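Local coordinates for protein L-asparagine oxygenase (Streptomyces coelicolor, PDB 2OG5) that hydroxylates L-asparagine at C3 with iron(II), 2-oxoglutarate and oxygen, supplying (2S,3S)-3-hydroxyasparagine for the calcium-dependent antibiotic, at residues Arg35-Leu40 with Val101-Pro106; Arg92-Asp97 with Cys211-Leu216; Phe191-Cys196 with Thr330-Asp335; Ala205-Ala210 with Val292-Leu297. All blocks are in the same frame, centred on the assembly; numbering follows the deposited sequence. Where two conformers were deposited one is given.

How the contacts relate
From the N terminus, strand 37-39 leads into three helices and is met again by strand 99-103, so contact 1 closes a largely helical loop and sets 37-39 beside the mixed sheet. Contact 2 starts within that loop, at 92-97, and ends at 211-216; its segments alternate with those of contacts 1, 3 and 4, and Y36 packs on G95 and D97 on V292 where it touches contacts 1 and 4. Contact 3 opens at 191-196 and closes at 330-335 inside the mixed sheet. Between its ends lies all of contact 4, pairing 205-210 with 292-297 in the four-stranded antiparallel sheet. L194 against L207 and C196 against L296-L297 join contacts 3 and 4.

Contact 1: residues Arg35-Leu40 with Val101-Pro106; sequences RYDVTL and VLRGLP
D37 and R103 face each other from neighbouring parallel strands of this jelly-roll oxygenase: 37-39, an edge strand of the larger sheet, and its parallel neighbour 99-103. The short strand axes run 14° apart. The salt bridge is side-on and two-pronged: R103 NE reaches D37 OD1 at 3.0 Å, and R103 NH2 reaches D37 OD2 at 3.2 Å. Both oxygens are met on their syn side, and the carboxylate and guanidinium planes lie only 17° apart, although each nitrogen is somewhat out of the carboxylate plane. The arginine chain runs extended from CG to NE, which carries its head back along the strand to D37, and on the way CD passes T39 OG1 at 3.6 Å.

Beneath this polar face the backbone supplies the parallel pattern. V101 N donates to Y36 O, V38 N to V101 O, R103 N to V38 O at 2.8 Å, and L40 N to R103 O. The face bearing V38 and L102 is apolar, with V38 CB 4.4 Å from L102 CD1. Just past the strands, L40 CD2 meets L105 CD2 at 4.0 Å, and L40 CD1 lies 3.3 Å from R103 O. At the backbone angles of G104 (phi 101°) a CB would press against R103 O, which calls for glycine.

Further out, helix 81-92 covers the apolar face through D86 and L87, and L40 touches A45 and L83. A second acid positions R103: the guanidinium is held between two carboxylates, which probably fixes its rotation, with E300 OE2 forming a salt bridge to R103 NH1.

Contact 2: residues Arg92-Asp97 with Cys211-Leu216; sequences RDSGPD and CVRRVL
R213 and R214, consecutive on the short helix 212-215, hold the loop 92-97 in two different ways. The R213 side is the more enclosed. The extended chain, CG to NE, carries NH1 across to two acceptors, G95 O at 2.9 Å, in the guanidinium plane, and S94 OG at 3.0 Å, tilted slightly from it. S94 OG also bonds to D305 and R213 NE forms a salt bridge with D259, while a water links S94 N to R213 NH2. The loop bends here in an Asx turn, in which D93 OD1 accepts from G95 N at 2.9 Å. Close by, C211 is the N-cap of the helix, its SG accepting from R213 N; the same SG lies 3.4 Å from P96 O, a buried carbonyl with no hydrogen-bonding partner.

The R214 side lies nearer solvent, with P96 and R214 themselves exposed. Here the arginine chain is bent at chi2 (-66°), which folds the guanidinium back over the loop: P96 CB sits 3.7 Å above the centre of one face, and D97 lies at the edge. R214 NE reaches D97 OD1 at 2.9 Å with a nearly straight bond (171°), and NH2 reaches OD2 at 3.0 Å. The carboxylate plane is nevertheless turned 53° from the guanidinium, and NE comes from above it. A second water lies 2.7 Å from D97 OD1. The chemistry thus implies two kinds of grip: R213 meets the loop through a carbonyl and a hydroxyl and pairs its charge with D259, whereas R214 pairs its charge with D97 of the loop itself, probably less shielded from water.

Contact 3: residues Phe191-Cys196 with Thr330-Asp335; sequences FVMLLC and TFVLTD
V332 projects from strand 326-333 between F191 and M193 of the antiparallel strand 191-196, and its two methyls meet different partners. CG1 approaches the edge of the F191 ring, near the ring plane, 4.1 Å from CD2. CG2, set anti to the carbonyl carbon, turns the other way to M193 CE at 3.6 Å. The methionine chain is extended through chi2 and then bends at chi3 (-64°), a turn that lays its methyl over V332 as well as within 4.0 Å of T330 CB, where M193 and T330 run side by side. Beyond the strand end T334 crosses F191 at about a right angle, its CG2 only 3.4 Å from CE2. Helix 128-140 covers M193 and T330, and the T330 hydroxyl bonds to L154 O.

On the reverse face V192 and F331 lie alongside one another, CG2 to CD1 4.1 Å. Four backbone bonds fix this register: F191 and V332 exchange two, the shorter being V332 N to F191 O at 2.9 Å, and M193 and T330 exchange two more. The short axes cross at 153°. F331 also packs on E149 and E181, which bind L-asparagine, and E181 is an iron ligand too. The central antiparallel pair thus has the F191, M193 and V332 face packed partly under helix 128-140 and the other lining the active site, an arrangement in keeping with the jelly-roll of 2-oxoglutarate oxygenases.

Contact 4: residues Ala205-Ala210 with Val292-Leu297; sequences AGLRTA and VTHRLL
R208 can be traced outward from a backbone that packs closely on T293, its non-hydrogen-bonded partner on the neighbouring strand. CB lies 4.1 Å from V292 O, CG comes to 3.6 Å from T293 OG1, and CD stays near the same hydroxyl. A bend at chi3 (78°) then brings NE round to donate to OG1 at 3.1 Å, with the oxygen in the guanidinium plane. At the tip, NH2 donates to a water that also bonds to T293 OG1, while NH1 forms a salt bridge with D288.

The strands are 207-211 and 292-294, the latter an outermost strand of the four-stranded antiparallel sheet of the jelly-roll; their short axes cross at 157°. L207 and H294 exchange two backbone bonds, as do T209 and V292.

On the opposite face H294, modelled in two conformers, presents the edge of its imidazole. In one of them NE2 comes to 3.1 Å from T209 OG1, a hydrogen bond that is only tentative because the ring is split between two positions. T209 is also close to the iron ligand H311, and L207 CD2 meets L296 CD1 at 4.3 Å.

Contact 1: residues Arg35-Leu40 with Val101-Pro106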
loop_
_atom_site.group_PDB
_atom_site.type_symbol
_atom_site.label_atom_id
_atom_site.label_comp_id
_atom_site.label_asym_id
_atom_site.label_seq_id
_atom_site.Cartn_x
_atom_site.Cartn_y
_atom_site.Cartn_z
ATOM N N ARG A 35 -0.593 3.764 -19.661
ATOM C CA ARG A 35 -1.416 2.706 -19.077
ATOM C C ARG A 35 -1.157 2.510 -17.578
ATOM O O ARG A 35 -1.693 1.569 -16.986
ATOM C CB ARG A 35 -1.258 1.386 -19.842
ATOM C CG ARG A 35 0.085 0.689 -19.717
ATOM C CD ARG A 35 0.143 -0.463 -20.714
ATOM N NE ARG A 35 1.462 -1.089 -20.784
ATOM C CZ ARG A 35 2.518 -0.576 -21.414
ATOM N NH1 ARG A 35 2.444 0.598 -22.041
ATOM N NH2 ARG A 35 3.666 -1.243 -21.415
ATOM N N TYR A 36 -0.349 3.384 -16.970
ATOM C CA TYR A 36 -0.175 3.391 -15.508
ATOM C C TYR A 36 -0.814 4.613 -14.850
ATOM O O TYR A 36 -0.622 4.869 -13.664
ATOM C CB TYR A 36 1.309 3.257 -15.145
ATOM C CG TYR A 36 1.894 2.026 -15.777
ATOM C CD1 TYR A 36 1.537 0.760 -15.324
ATOM C CD2 TYR A 36 2.742 2.119 -16.877
ATOM C CE1 TYR A 36 2.039 -0.385 -15.926
ATOM C CE2 TYR A 36 3.253 0.984 -17.481
ATOM C CZ TYR A 36 2.897 -0.262 -17.007
ATOM O OH TYR A 36 3.394 -1.389 -17.621
ATOM N N ASP A 37 -1.593 5.350 -15.630
ATOM C CA ASP A 37 -2.347 6.483 -15.123
ATOM C C ASP A 37 -3.675 6.465 -15.861
ATOM O O ASP A 37 -3.766 6.918 -17.008
ATOM C CB ASP A 37 -1.570 7.782 -15.348
ATOM C CG ASP A 37 -2.244 8.988 -14.730
ATOM O OD1 ASP A 37 -3.461 8.933 -14.456
ATOM O OD2 ASP A 37 -1.557 10.013 -14.539
ATOM N N VAL A 38 -4.694 5.919 -15.208
ATOM C CA VAL A 38 -5.977 5.652 -15.844
ATOM C C VAL A 38 -7.063 6.518 -15.239
ATOM O O VAL A 38 -7.336 6.431 -14.051
ATOM C CB VAL A 38 -6.376 4.171 -15.676
ATOM C CG1 VAL A 38 -7.722 3.902 -16.348
ATOM C CG2 VAL A 38 -5.284 3.265 -16.238
ATOM N N THR A 39 -7.691 7.354 -16.060
ATOM C CA THR A 39 -8.845 8.120 -15.617
ATOM C C THR A 39 -10.087 7.406 -16.132
ATOM O O THR A 39 -10.211 7.155 -17.334
ATOM C CB THR A 39 -8.801 9.582 -16.120
ATOM O OG1 THR A 39 -7.667 10.250 -15.553
ATOM C CG2 THR A 39 -10.064 10.334 -15.712
ATOM N N LEU A 40 -10.988 7.054 -15.224
ATOM C CA LEU A 40 -12.243 6.425 -15.610
ATOM C C LEU A 40 -13.051 7.402 -16.461
ATOM O O LEU A 40 -13.131 8.589 -16.134
ATOM C CB LEU A 40 -13.062 6.028 -14.376
ATOM C CG LEU A 40 -12.710 4.704 -13.686
ATOM C CD1 LEU A 40 -11.278 4.690 -13.149
ATOM C CD2 LEU A 40 -13.714 4.418 -12.569
ATOM N N VAL A 101 -1.953 4.568 -10.944
ATOM C CA VAL A 101 -2.970 5.384 -10.297
ATOM C C VAL A 101 -4.236 5.360 -11.145
ATOM O O VAL A 101 -4.165 5.498 -12.362
ATOM C CB VAL A 101 -2.485 6.808 -10.047
ATOM C CG1 VAL A 101 -3.567 7.617 -9.348
ATOM C CG2 VAL A 101 -1.228 6.769 -9.216
ATOM N N LEU A 102 -5.370 5.096 -10.502
ATOM C CA LEU A 102 -6.683 5.169 -11.135
ATOM C C LEU A 102 -7.369 6.411 -10.583
ATOM O O LEU A 102 -7.311 6.657 -9.383
ATOM C CB LEU A 102 -7.526 3.929 -10.814
ATOM C CG LEU A 102 -7.323 2.627 -11.602
ATOM C CD1 LEU A 102 -5.897 2.241 -11.702
ATOM C CD2 LEU A 102 -8.149 1.537 -10.914
ATOM N N ARG A 103 -8.015 7.179 -11.452
ATOM C CA ARG A 103 -8.657 8.437 -11.054
ATOM C C ARG A 103 -10.127 8.364 -11.401
ATOM O O ARG A 103 -10.482 7.855 -12.452
ATOM C CB ARG A 103 -8.025 9.609 -11.801
ATOM C CG ARG A 103 -6.526 9.682 -11.666
ATOM C CD ARG A 103 -5.960 10.860 -12.434
ATOM N NE ARG A 103 -4.497 10.849 -12.411
ATOM C CZ ARG A 103 -3.733 11.795 -11.865
ATOM N NH1 ARG A 103 -4.262 12.862 -11.271
ATOM N NH2 ARG A 103 -2.410 11.672 -11.914
ATOM N N GLY A 104 -10.978 8.877 -10.524
ATOM C CA GLY A 104 -12.413 8.948 -10.795
ATOM C C GLY A 104 -13.223 7.860 -10.120
ATOM O O GLY A 104 -14.371 7.616 -10.503
ATOM N N LEU A 105 -12.643 7.213 -9.112
ATOM C CA LEU A 105 -13.351 6.199 -8.341
ATOM C C LEU A 105 -14.332 6.864 -7.384
ATOM O O LEU A 105 -14.133 8.019 -6.991
ATOM C CB LEU A 105 -12.364 5.306 -7.584
ATOM C CG LEU A 105 -11.595 4.354 -8.503
ATOM C CD1 LEU A 105 -10.364 3.840 -7.812
ATOM C CD2 LEU A 105 -12.485 3.199 -8.980
ATOM N N PRO A 106 -15.402 6.142 -7.009
ATOM C CA PRO A 106 -16.427 6.779 -6.191
ATOM C C PRO A 106 -15.990 6.925 -4.746
ATOM O O PRO A 106 -15.492 5.969 -4.149
ATOM C CB PRO A 106 -17.616 5.822 -6.307
ATOM C CG PRO A 106 -17.007 4.494 -6.577
ATOM C CD PRO A 106 -15.730 4.740 -7.324
#

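Contact 2: residues Arg92-Asp97 with Cys211-Leu216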
loop_
_atom_site.group_PDB
_atom_site.type_symbol
_atom_site.label_atom_id
_atom_site.label_comp_id
_atom_site.label_asym_id
_atom_site.label_seq_id
_atom_site.Cartn_x
_atom_site.Cartn_y
_atom_site.Cartn_z
ATOM N N ARG A 92 0.193 -8.367 -14.228
ATOM C CA ARG A 92 1.138 -9.125 -15.057
ATOM C C ARG A 92 2.483 -8.413 -15.198
ATOM O O ARG A 92 3.531 -9.062 -15.222
ATOM C CB ARG A 92 0.530 -9.393 -16.432
ATOM C CG ARG A 92 1.437 -10.114 -17.430
ATOM C CD ARG A 92 1.920 -11.430 -16.904
ATOM N NE ARG A 92 2.824 -12.097 -17.844
ATOM C CZ ARG A 92 4.146 -11.977 -17.804
ATOM N NH1 ARG A 92 4.727 -11.194 -16.901
ATOM N NH2 ARG A 92 4.893 -12.637 -18.671
ATOM N N ASP A 93 2.439 -7.089 -15.315
ATOM C CA ASP A 93 3.638 -6.271 -15.469
ATOM C C ASP A 93 3.358 -4.884 -14.892
ATOM O O ASP A 93 2.580 -4.122 -15.453
ATOM C CB ASP A 93 4.001 -6.182 -16.952
ATOM C CG ASP A 93 5.266 -5.389 -17.215
ATOM O OD1 ASP A 93 5.797 -4.724 -16.295
ATOM O OD2 ASP A 93 5.744 -5.440 -18.373
ATOM N N SER A 94 3.977 -4.577 -13.755
ATOM C CA SER A 94 3.718 -3.309 -13.076
ATOM C C SER A 94 4.540 -2.144 -13.646
ATOM O O SER A 94 4.440 -1.015 -13.169
ATOM C CB SER A 94 3.919 -3.462 -11.569
ATOM O OG SER A 94 5.205 -3.957 -11.275
ATOM N N GLY A 95 5.325 -2.414 -14.685
ATOM C CA GLY A 95 5.996 -1.367 -15.438
ATOM C C GLY A 95 7.224 -0.795 -14.759
ATOM O O GLY A 95 7.586 -1.190 -13.664
ATOM N N PRO A 96 7.881 0.159 -15.422
ATOM C CA PRO A 96 9.140 0.684 -14.910
ATOM C C PRO A 96 9.058 1.416 -13.566
ATOM O O PRO A 96 10.073 1.528 -12.893
ATOM C CB PRO A 96 9.611 1.627 -16.030
ATOM C CG PRO A 96 8.407 1.937 -16.813
ATOM C CD PRO A 96 7.502 0.759 -16.711
ATOM N N ASP A 97 7.882 1.917 -13.183
ATOM C CA ASP A 97 7.720 2.573 -11.890
ATOM C C ASP A 97 7.010 1.707 -10.853
ATOM O O ASP A 97 6.876 2.108 -9.700
ATOM C CB ASP A 97 6.984 3.888 -12.062
ATOM C CG ASP A 97 7.770 4.857 -12.894
ATOM O OD1 ASP A 97 8.846 5.259 -12.419
ATOM O OD2 ASP A 97 7.324 5.196 -14.016
ATOM N N CYS A 211 10.997 2.801 -7.787
ATOM C CA CYS A 211 11.057 1.420 -8.254
ATOM C C CYS A 211 12.486 0.992 -8.490
ATOM O O CYS A 211 13.281 1.739 -9.085
ATOM C CB CYS A 211 10.235 1.283 -9.533
ATOM S SG CYS A 211 10.030 -0.404 -10.147
ATOM N N VAL A 212 12.814 -0.212 -8.035
ATOM C CA VAL A 212 14.141 -0.791 -8.267
ATOM C C VAL A 212 14.482 -0.852 -9.764
ATOM O O VAL A 212 15.660 -0.801 -10.130
ATOM C CB VAL A 212 14.278 -2.196 -7.634
ATOM C CG1 VAL A 212 13.424 -3.219 -8.367
ATOM C CG2 VAL A 212 15.749 -2.638 -7.601
ATOM N N ARG A 213 13.470 -0.924 -10.630
ATOM C CA ARG A 213 13.696 -0.934 -12.090
ATOM C C ARG A 213 14.314 0.363 -12.627
ATOM O O ARG A 213 15.063 0.334 -13.611
ATOM C CB ARG A 213 12.397 -1.221 -12.851
ATOM C CG ARG A 213 11.863 -2.619 -12.610
ATOM C CD ARG A 213 10.508 -2.873 -13.249
ATOM N NE ARG A 213 10.146 -4.263 -12.994
ATOM C CZ ARG A 213 8.922 -4.707 -12.699
ATOM N NH1 ARG A 213 7.887 -3.896 -12.637
ATOM N NH2 ARG A 213 8.741 -5.994 -12.464
ATOM N N ARG A 214 13.979 1.493 -12.003
ATOM C CA ARG A 214 14.566 2.779 -12.378
ATOM C C ARG A 214 15.977 2.924 -11.857
ATOM O O ARG A 214 16.783 3.596 -12.487
ATOM C CB ARG A 214 13.755 3.969 -11.855
ATOM C CG ARG A 214 12.344 4.108 -12.390
ATOM C CD ARG A 214 12.331 4.414 -13.873
ATOM N NE ARG A 214 11.040 4.930 -14.328
ATOM C CZ ARG A 214 10.738 5.164 -15.603
ATOM N NH1 ARG A 214 11.636 4.955 -16.559
ATOM N NH2 ARG A 214 9.539 5.630 -15.926
ATOM N N VAL A 215 16.284 2.336 -10.702
ATOM C CA VAL A 215 17.579 2.594 -10.075
ATOM C C VAL A 215 18.654 1.555 -10.357
ATOM O O VAL A 215 19.825 1.923 -10.434
ATOM C CB VAL A 215 17.484 2.838 -8.545
ATOM C CG1 VAL A 215 16.386 3.859 -8.235
ATOM C CG2 VAL A 215 17.254 1.580 -7.793
ATOM N N LEU A 216 18.287 0.283 -10.519
ATOM C CA LEU A 216 19.297 -0.777 -10.674
ATOM C C LEU A 216 20.373 -0.455 -11.728
ATOM O O LEU A 216 21.554 -0.608 -11.438
ATOM C CB LEU A 216 18.651 -2.145 -10.948
ATOM C CG LEU A 216 19.627 -3.330 -11.014
ATOM C CD1 LEU A 216 20.334 -3.538 -9.685
ATOM C CD2 LEU A 216 18.910 -4.607 -11.425
HETATM O O HOH W 1 6.041 -6.762 -12.949
HETATM O O HOH W 2 9.855 5.242 -9.880
#

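Contact 3: residues Phe191-Cys196 with Thr330-Asp335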
loop_
_atom_site.group_PDB
_atom_site.type_symbol
_atom_site.label_atom_id
_atom_site.label_comp_id
_atom_site.label_asym_id
_atom_site.label_seq_id
_atom_site.Cartn_x
_atom_site.Cartn_y
_atom_site.Cartn_z
ATOM N N PHE A 191 0.781 -6.059 -3.072
ATOM C CA PHE A 191 0.413 -4.687 -3.452
ATOM C C PHE A 191 -0.070 -3.924 -2.235
ATOM O O PHE A 191 -0.709 -4.506 -1.347
ATOM C CB PHE A 191 -0.677 -4.646 -4.530
ATOM C CG PHE A 191 -0.315 -5.373 -5.786
ATOM C CD1 PHE A 191 0.502 -4.785 -6.745
ATOM C CD2 PHE A 191 -0.811 -6.638 -6.030
ATOM C CE1 PHE A 191 0.841 -5.464 -7.892
ATOM C CE2 PHE A 191 -0.481 -7.318 -7.194
ATOM C CZ PHE A 191 0.360 -6.730 -8.116
ATOM N N VAL A 192 0.202 -2.618 -2.220
ATOM C CA VAL A 192 -0.372 -1.701 -1.243
ATOM C C VAL A 192 -1.250 -0.713 -2.000
ATOM O O VAL A 192 -0.783 -0.071 -2.948
ATOM C CB VAL A 192 0.717 -0.923 -0.493
ATOM C CG1 VAL A 192 0.095 0.075 0.502
ATOM C CG2 VAL A 192 1.652 -1.896 0.234
ATOM N N MET A 193 -2.522 -0.644 -1.611
ATOM C CA MET A 193 -3.499 0.239 -2.245
ATOM C C MET A 193 -3.855 1.374 -1.313
ATOM O O MET A 193 -4.155 1.139 -0.141
ATOM C CB MET A 193 -4.766 -0.539 -2.599
ATOM C CG MET A 193 -4.488 -1.717 -3.505
ATOM S SD MET A 193 -5.985 -2.434 -4.206
ATOM C CE MET A 193 -6.777 -2.995 -2.722
ATOM N N LEU A 194 -3.822 2.599 -1.845
ATOM C CA LEU A 194 -4.148 3.797 -1.095
ATOM C C LEU A 194 -5.245 4.564 -1.827
ATOM O O LEU A 194 -5.011 5.077 -2.932
ATOM C CB LEU A 194 -2.912 4.676 -0.989
ATOM C CG LEU A 194 -1.750 4.103 -0.180
ATOM C CD1 LEU A 194 -0.487 4.937 -0.400
ATOM C CD2 LEU A 194 -2.136 4.052 1.286
ATOM N N LEU A 195 -6.434 4.611 -1.229
ATOM C CA LEU A 195 -7.570 5.347 -1.791
ATOM C C LEU A 195 -7.689 6.685 -1.075
ATOM O O LEU A 195 -7.805 6.730 0.150
ATOM C CB LEU A 195 -8.868 4.554 -1.621
ATOM C CG LEU A 195 -10.175 5.201 -2.084
ATOM C CD1 LEU A 195 -10.179 5.424 -3.605
ATOM C CD2 LEU A 195 -11.362 4.362 -1.629
ATOM N N CYS A 196 -7.680 7.771 -1.838
ATOM C CA CYS A 196 -7.767 9.096 -1.242
ATOM C C CYS A 196 -9.221 9.498 -1.029
ATOM O O CYS A 196 -10.011 9.540 -1.969
ATOM C CB CYS A 196 -7.071 10.122 -2.124
ATOM S SG CYS A 196 -7.189 11.808 -1.483
ATOM N N THR A 330 -5.549 -0.718 1.887
ATOM C CA THR A 330 -5.735 -2.160 1.916
ATOM C C THR A 330 -4.553 -2.851 1.249
ATOM O O THR A 330 -4.063 -2.405 0.211
ATOM C CB THR A 330 -7.028 -2.558 1.212
ATOM O OG1 THR A 330 -8.113 -2.045 1.976
ATOM C CG2 THR A 330 -7.171 -4.066 1.081
ATOM N N PHE A 331 -4.090 -3.920 1.893
ATOM C CA PHE A 331 -3.033 -4.781 1.369
ATOM C C PHE A 331 -3.611 -5.902 0.524
ATOM O O PHE A 331 -4.683 -6.442 0.835
ATOM C CB PHE A 331 -2.245 -5.411 2.507
ATOM C CG PHE A 331 -1.626 -4.423 3.465
ATOM C CD1 PHE A 331 -1.009 -3.274 3.010
ATOM C CD2 PHE A 331 -1.650 -4.664 4.834
ATOM C CE1 PHE A 331 -0.425 -2.385 3.887
ATOM C CE2 PHE A 331 -1.072 -3.772 5.724
ATOM C CZ PHE A 331 -0.447 -2.639 5.247
ATOM N N VAL A 332 -2.892 -6.268 -0.537
ATOM C CA VAL A 332 -3.254 -7.394 -1.388
ATOM C C VAL A 332 -2.179 -8.465 -1.361
ATOM O O VAL A 332 -0.988 -8.162 -1.477
ATOM C CB VAL A 332 -3.436 -6.938 -2.836
ATOM C CG1 VAL A 332 -3.913 -8.090 -3.713
ATOM C CG2 VAL A 332 -4.419 -5.766 -2.891
ATOM N N LEU A 333 -2.628 -9.708 -1.204
ATOM C CA LEU A 333 -1.805 -10.889 -1.335
ATOM C C LEU A 333 -2.157 -11.558 -2.663
ATOM O O LEU A 333 -3.313 -11.889 -2.922
ATOM C CB LEU A 333 -2.020 -11.837 -0.148
ATOM C CG LEU A 333 -1.589 -11.238 1.200
ATOM C CD1 LEU A 333 -2.110 -12.081 2.384
ATOM C CD2 LEU A 333 -0.082 -11.080 1.284
ATOM N N THR A 334 -1.152 -11.708 -3.523
ATOM C CA THR A 334 -1.368 -12.295 -4.842
ATOM C C THR A 334 -1.668 -13.785 -4.794
ATOM O O THR A 334 -2.329 -14.290 -5.688
ATOM C CB THR A 334 -0.164 -12.056 -5.746
ATOM O OG1 THR A 334 1.044 -12.288 -5.006
ATOM C CG2 THR A 334 -0.188 -10.621 -6.252
ATOM N N ASP A 335 -1.214 -14.471 -3.746
ATOM C CA ASP A 335 -1.512 -15.888 -3.560
ATOM C C ASP A 335 -1.795 -16.139 -2.080
ATOM O O ASP A 335 -0.910 -16.525 -1.317
ATOM C CB ASP A 335 -0.359 -16.760 -4.057
ATOM C CG ASP A 335 -0.706 -18.245 -4.080
ATOM O OD1 ASP A 335 -1.834 -18.632 -3.706
ATOM O OD2 ASP A 335 0.171 -19.037 -4.472
#

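Contact 4: residues Ala205-Ala210 with Val292-Leu297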
loop_
_atom_site.group_PDB
_atom_site.type_symbol
_atom_site.label_atom_id
_atom_site.label_comp_id
_atom_site.label_asym_id
_atom_site.label_seq_id
_atom_site.Cartn_x
_atom_site.Cartn_y
_atom_site.Cartn_z
ATOM N N ALA A 205 1.940 17.593 1.486
ATOM C CA ALA A 205 2.027 16.131 1.530
ATOM C C ALA A 205 1.947 15.532 0.130
ATOM O O ALA A 205 1.060 15.876 -0.653
ATOM C CB ALA A 205 0.916 15.552 2.401
ATOM N N GLY A 206 2.862 14.622 -0.170
ATOM C CA GLY A 206 2.776 13.810 -1.374
ATOM C C GLY A 206 3.300 12.409 -1.112
ATOM O O GLY A 206 4.262 12.216 -0.371
ATOM N N LEU A 207 2.642 11.435 -1.728
ATOM C CA LEU A 207 3.127 10.064 -1.749
ATOM C C LEU A 207 4.335 10.016 -2.666
ATOM O O LEU A 207 4.299 10.561 -3.766
ATOM C CB LEU A 207 2.048 9.141 -2.311
ATOM C CG LEU A 207 2.416 7.671 -2.570
ATOM C CD1 LEU A 207 2.695 6.936 -1.282
ATOM C CD2 LEU A 207 1.290 7.010 -3.363
ATOM N N ARG A 208 5.393 9.343 -2.222
ATOM C CA ARG A 208 6.570 9.137 -3.062
ATOM C C ARG A 208 6.743 7.649 -3.315
ATOM O O ARG A 208 6.694 6.854 -2.370
ATOM C CB ARG A 208 7.830 9.693 -2.398
ATOM C CG ARG A 208 7.769 11.191 -2.046
ATOM C CD ARG A 208 9.173 11.735 -1.827
ATOM N NE ARG A 208 9.874 11.984 -3.088
ATOM C CZ ARG A 208 11.202 12.033 -3.226
ATOM N NH1 ARG A 208 12.007 11.827 -2.195
ATOM N NH2 ARG A 208 11.733 12.292 -4.408
ATOM N N THR A 209 6.923 7.266 -4.577
ATOM C CA THR A 209 7.189 5.857 -4.927
ATOM C C THR A 209 8.470 5.769 -5.752
ATOM O O THR A 209 8.690 6.584 -6.638
ATOM C CB THR A 209 6.003 5.221 -5.694
ATOM O OG1 THR A 209 5.776 5.913 -6.923
ATOM C CG2 THR A 209 4.732 5.267 -4.845
ATOM N N ALA A 210 9.322 4.789 -5.450
ATOM C CA ALA A 210 10.558 4.586 -6.214
ATOM C C ALA A 210 10.766 3.109 -6.518
ATOM O O ALA A 210 10.734 2.275 -5.620
ATOM C CB ALA A 210 11.742 5.129 -5.454
ATOM N N VAL A 292 8.692 9.106 -8.028
ATOM C CA VAL A 292 7.553 9.856 -8.520
ATOM C C VAL A 292 6.815 10.342 -7.283
ATOM O O VAL A 292 6.595 9.571 -6.343
ATOM C CB VAL A 292 6.621 8.980 -9.400
ATOM C CG1 VAL A 292 5.390 9.774 -9.850
ATOM C CG2 VAL A 292 7.366 8.418 -10.600
ATOM N N THR A 293 6.468 11.626 -7.252
ATOM C CA THR A 293 5.746 12.198 -6.134
ATOM C C THR A 293 4.369 12.591 -6.599
ATOM O O THR A 293 4.233 13.317 -7.590
ATOM C CB THR A 293 6.477 13.429 -5.545
ATOM O OG1 THR A 293 7.809 13.047 -5.172
ATOM C CG2 THR A 293 5.755 13.972 -4.320
ATOM N N HIS A 294 3.368 12.106 -5.849
ATOM C CA HIS A 294 1.935 12.211 -6.152
ATOM C C HIS A 294 1.191 12.922 -4.993
ATOM O O HIS A 294 1.210 12.401 -3.877
ATOM C CB HIS A 294 1.288 10.798 -6.282
ATOM C CG HIS A 294 2.179 9.714 -6.837
ATOM N ND1 HIS A 294 1.989 9.170 -8.091
ATOM C CD2 HIS A 294 3.199 9.015 -6.281
ATOM C CE1 HIS A 294 2.883 8.218 -8.298
ATOM N NE2 HIS A 294 3.625 8.099 -7.213
ATOM N N ARG A 295 0.521 14.064 -5.214
ATOM C CA ARG A 295 -0.440 14.537 -4.234
ATOM C C ARG A 295 -1.788 13.937 -4.614
ATOM O O ARG A 295 -2.385 14.321 -5.621
ATOM C CB ARG A 295 -0.541 16.056 -4.215
ATOM C CG ARG A 295 -1.548 16.553 -3.215
ATOM C CD ARG A 295 -1.563 18.054 -3.163
ATOM N NE ARG A 295 -2.670 18.536 -2.351
ATOM C CZ ARG A 295 -3.817 19.003 -2.840
ATOM N NH1 ARG A 295 -4.044 19.066 -4.145
ATOM N NH2 ARG A 295 -4.749 19.422 -2.007
ATOM N N LEU A 296 -2.260 12.988 -3.823
ATOM C CA LEU A 296 -3.494 12.293 -4.156
ATOM C C LEU A 296 -4.710 13.192 -3.939
ATOM O O LEU A 296 -4.722 14.023 -3.026
ATOM C CB LEU A 296 -3.610 11.017 -3.315
ATOM C CG LEU A 296 -2.561 9.941 -3.628
ATOM C CD1 LEU A 296 -2.529 8.879 -2.516
ATOM C CD2 LEU A 296 -2.832 9.324 -4.990
ATOM N N LEU A 297 -5.717 13.015 -4.789
ATOM C CA LEU A 297 -6.970 13.758 -4.729
ATOM C C LEU A 297 -8.127 12.788 -4.502
ATOM O O LEU A 297 -8.021 11.601 -4.807
ATOM C CB LEU A 297 -7.209 14.501 -6.048
ATOM C CG LEU A 297 -6.136 15.511 -6.457
ATOM C CD1 LEU A 297 -6.430 16.044 -7.854
ATOM C CD2 LEU A 297 -6.054 16.631 -5.434
HETATM O O HOH W 3 9.869 13.052 -6.784
#